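Local coordinates for tailspike protein (PDB 6E1R), which is the phage's host-recognition tailspike and probably hydrolyses the capsular polysaccharide of its Acinetobacter host, at the interface of chains A and B. Residues are numbered along the deposited sequence; one frame, centred on the assembly and turned at random. Chains: chain A/B, Tailspike protein.

Contact 1: the interface of chains A and B. Residues chain A 471, 484-486, 506-507; chain B 464-466, 490-492.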
# COMPACT_ATOMS: atom_id res chain seq x y z
N ASN A 471 -44.45 -20.48 5.65
CA ASN A 471 -44.54 -21.56 4.67
C ASN A 471 -44.26 -22.86 5.41
O ASN A 471 -43.10 -23.15 5.74
CB ASN A 471 -43.57 -21.35 3.51
CG ASN A 471 -43.70 -22.41 2.44
OD1 ASN A 471 -42.81 -22.58 1.61
ND2 ASN A 471 -44.83 -23.12 2.44
N SER A 484 -47.21 -28.37 0.75
CA SER A 484 -46.86 -27.03 1.17
C SER A 484 -48.12 -26.22 1.47
O SER A 484 -49.19 -26.48 0.91
CB SER A 484 -46.02 -26.31 0.11
OG SER A 484 -45.79 -24.95 0.46
N ALA A 485 -47.97 -25.24 2.36
CA ALA A 485 -49.04 -24.32 2.69
C ALA A 485 -48.43 -23.00 3.14
O ALA A 485 -47.40 -22.99 3.82
CB ALA A 485 -49.96 -24.88 3.78
N VAL A 486 -49.06 -21.90 2.76
CA VAL A 486 -48.59 -20.56 3.09
C VAL A 486 -49.67 -19.86 3.91
O VAL A 486 -50.86 -20.04 3.66
CB VAL A 486 -48.23 -19.74 1.84
CG1 VAL A 486 -47.07 -20.39 1.10
CG2 VAL A 486 -49.42 -19.59 0.92
N ALA A 506 -53.10 -20.38 1.56
CA ALA A 506 -53.14 -21.09 0.29
C ALA A 506 -52.44 -22.43 0.46
O ALA A 506 -51.52 -22.56 1.27
CB ALA A 506 -52.49 -20.28 -0.84
N GLY A 507 -52.89 -23.41 -0.31
CA GLY A 507 -52.32 -24.74 -0.26
C GLY A 507 -53.15 -25.70 0.57
O GLY A 507 -54.35 -25.52 0.79
N TYR B 464 -42.60 -24.21 -4.21
CA TYR B 464 -42.47 -22.82 -3.80
C TYR B 464 -43.67 -22.39 -2.97
O TYR B 464 -44.69 -23.08 -2.89
CB TYR B 464 -42.29 -21.92 -5.02
CG TYR B 464 -43.30 -22.12 -6.12
CD1 TYR B 464 -44.53 -21.47 -6.09
CD2 TYR B 464 -43.02 -22.94 -7.20
CE1 TYR B 464 -45.46 -21.65 -7.10
CE2 TYR B 464 -43.94 -23.13 -8.21
CZ TYR B 464 -45.15 -22.48 -8.16
OH TYR B 464 -46.07 -22.66 -9.17
N GLY B 465 -43.53 -21.23 -2.32
CA GLY B 465 -44.59 -20.71 -1.48
C GLY B 465 -44.28 -19.34 -0.90
O GLY B 465 -43.33 -19.18 -0.14
N GLY B 466 -45.08 -18.35 -1.27
CA GLY B 466 -44.87 -17.01 -0.77
C GLY B 466 -45.97 -16.09 -1.24
O GLY B 466 -47.03 -16.54 -1.68
N LEU B 490 -51.28 -14.83 -2.65
CA LEU B 490 -50.57 -15.91 -1.97
C LEU B 490 -50.48 -17.11 -2.91
O LEU B 490 -51.50 -17.56 -3.43
CB LEU B 490 -51.27 -16.32 -0.68
CG LEU B 490 -50.99 -15.49 0.57
CD1 LEU B 490 -51.66 -16.11 1.79
CD2 LEU B 490 -49.49 -15.35 0.80
N VAL B 491 -49.27 -17.61 -3.12
CA VAL B 491 -49.04 -18.71 -4.06
C VAL B 491 -48.23 -19.80 -3.38
O VAL B 491 -47.41 -19.55 -2.49
CB VAL B 491 -48.32 -18.23 -5.34
CG1 VAL B 491 -49.20 -17.24 -6.10
CG2 VAL B 491 -46.97 -17.62 -5.01
N THR B 492 -48.48 -21.04 -3.81
CA THR B 492 -47.70 -22.21 -3.42
C THR B 492 -48.09 -23.34 -4.37
O THR B 492 -49.13 -23.29 -5.03
CB THR B 492 -47.94 -22.61 -1.96
OG1 THR B 492 -47.07 -23.70 -1.62
CG2 THR B 492 -49.39 -23.05 -1.76

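Contact 2: the interface of chains A and B. Residues chain A 19, 36, 38, 44; chain B 34, 52, 73.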
# COMPACT_ATOMS: atom_id res chain seq x y z
N ASN A 19 55.97 -3.03 -0.08
CA ASN A 19 55.01 -3.79 -0.86
C ASN A 19 54.16 -4.74 -0.02
O ASN A 19 53.28 -5.41 -0.58
CB ASN A 19 55.72 -4.57 -1.97
CG ASN A 19 56.68 -5.62 -1.43
OD1 ASN A 19 56.98 -5.64 -0.24
ND2 ASN A 19 57.16 -6.49 -2.31
N LEU A 36 54.92 4.68 1.71
CA LEU A 36 53.86 4.22 0.83
C LEU A 36 53.86 2.70 0.80
O LEU A 36 54.86 2.08 0.43
CB LEU A 36 54.04 4.78 -0.59
CG LEU A 36 53.20 4.14 -1.70
CD1 LEU A 36 51.71 4.26 -1.42
CD2 LEU A 36 53.54 4.76 -3.05
N THR A 38 52.13 -0.55 -0.92
CA THR A 38 51.35 -1.00 -2.07
C THR A 38 50.86 -2.41 -1.77
O THR A 38 51.50 -3.41 -2.12
CB THR A 38 52.18 -0.96 -3.35
OG1 THR A 38 53.30 -1.84 -3.22
CG2 THR A 38 52.68 0.46 -3.61
N GLN A 44 50.32 -7.79 -4.15
CA GLN A 44 48.95 -7.29 -4.15
C GLN A 44 48.95 -5.77 -4.12
O GLN A 44 49.90 -5.14 -3.66
CB GLN A 44 48.17 -7.83 -2.95
CG GLN A 44 48.07 -9.35 -2.89
CD GLN A 44 47.23 -9.92 -4.00
OE1 GLN A 44 46.36 -9.25 -4.55
NE2 GLN A 44 47.48 -11.18 -4.35
N VAL B 34 57.45 1.80 -8.41
CA VAL B 34 56.16 2.46 -8.24
C VAL B 34 56.27 3.91 -8.68
O VAL B 34 57.25 4.59 -8.35
CB VAL B 34 55.67 2.36 -6.78
CG1 VAL B 34 54.25 2.91 -6.66
CG2 VAL B 34 55.75 0.93 -6.28
N LYS B 52 52.65 0.17 -10.54
CA LYS B 52 53.81 -0.66 -10.30
C LYS B 52 54.18 -1.38 -11.59
O LYS B 52 53.30 -1.85 -12.32
CB LYS B 52 53.57 -1.68 -9.18
CG LYS B 52 54.79 -2.53 -8.85
CD LYS B 52 54.54 -3.49 -7.70
CE LYS B 52 54.37 -2.75 -6.38
NZ LYS B 52 54.11 -3.69 -5.26
N GLN B 73 47.23 0.48 -9.43
CA GLN B 73 47.25 0.02 -8.05
C GLN B 73 45.95 0.27 -7.29
O GLN B 73 45.79 -0.26 -6.19
CB GLN B 73 48.41 0.67 -7.29
CG GLN B 73 49.77 0.26 -7.80
CD GLN B 73 50.01 -1.23 -7.68
OE1 GLN B 73 50.28 -1.74 -6.59
NE2 GLN B 73 49.92 -1.94 -8.79
O HOH W 1 55.51 -6.31 -4.71

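Contact 1: the interface of chains A and B
A:Ser484 and B:Thr492 meet hydroxyl to hydroxyl across the interface. A:Ser484 OG lies 2.7 Å from B:Thr492 OG1, a hydrogen bond whose direction the structure alone does not show. Both residues sit on strand 484-494 of their own chain, at different positions along it.

Polar bonds within each chain extend this pair. On the A side, A:Asn471 ND2, the side-chain amide nitrogen, donates to A:Ser484 OG at 2.9 Å. A:Asn471 ND2 also donates to the backbone oxygen A:Ala485 O at 2.9 Å. Both acceptors lie close to the amide plane, so the two bonds should fix the rotation of the amide. From the side of A:Ala485 the fit is less regular, because ND2 stands above the carbonyl plane, 62° out of it. On the B side, B:Thr492 OG1 donates to the backbone carbonyl B:Tyr464 O at 2.8 Å, within the plane of that carbonyl. The polar chain thus runs from A:Asn471 through both hydroxyls to the main chain of B:Tyr464.

Apolar contacts flank the hydroxyl pair. A:Val486 has more of its surface buried by the partner than any other residue of this patch. A:Val486 CG1, anti to the carbonyl carbon (chi1 -63°), rests on the bare backbone of B:Gly465, 3.6 Å from B:Gly465 CA. The same methyl also meets B:Thr492 CB. The other branch, CG2, passes alongside B:Leu490 CB, with the two side chains running in opposite directions. B:Thr492 turns its OG1 anti to the backbone N (chi1 -175°), which puts its methyl between the backbone N and the carbonyl carbon, facing A:Gly507. B:Thr492 CG2 packs 3.7 Å from A:Gly507 CA, at the end of strand 497-507. A:Ala506 CB adds a looser contact with B:Leu490 CB.

The site is a strand-to-strand patch of the C-terminal beta-rich domain. It joins neighbouring chains through a hydroxyl pair bordered by small apolar groups, and so is likely to contribute to holding the trimer together at this end.

Contact 2: the interface of chains A and B
The side chains of A:Thr38 and B:Lys52 cross obliquely, and the lysine tip bonds to the threonine hydroxyl. B:Lys52 NZ donates to A:Thr38 OG1 at 2.9 Å. The lysine leaves strand 49-53 extended and then bends once, at chi3 (-69°). The bend carries its amino group to the hydroxyl. A:Thr38 holds OG1 between its backbone N and carbonyl carbon (chi1 62°), while its methyl points away from the amino group.

A:Thr38 CG2, the methyl, faces B:Val34 tip to tip, 4.1 Å from B:Val34 CG2. The other valine branch reaches toward A:Leu36 in the same manner, with B:Val34 CG1 4.1 Å from A:Leu36 CD2. One side of A:Thr38 is therefore polar and the other apolar. B:Gln73 approaches as well. The bent chain of B:Gln73 brings its amide oxygen B:Gln73 OE1 to 3.8 Å from A:Thr38 CB, a packing contact.

A:Asn19 lies beside the lysine tip, with A:Asn19 CB 3.8 Å from B:Lys52 NZ. The patch belongs to the N-terminal part of the modelled chain, where loops and short strands of two subunits meet in the trimer. A water also links the chains: it lies 2.9 Å from the amide nitrogen A:Asn19 ND2 and 3.0 Å from B:Lys52 NZ, so the amino group meets both the hydroxyl of A:Thr38 and this water.

Contact 1 and contact 2 lie near opposite ends of the elongated spike, with the centres of their C-alpha atoms about 102 Å apart. They share no residues or strands. Contact 2 joins N-terminal loops and short strands, while contact 1 joins long strands of the C-terminal domain. Between them runs the parallel beta-helix region typical of tailspikes. The same two chains are thus in touch at both ends of this long body. Each patch should recur between neighbouring subunits of the three-chain assembly, and together they would help keep the subunits in register along its length.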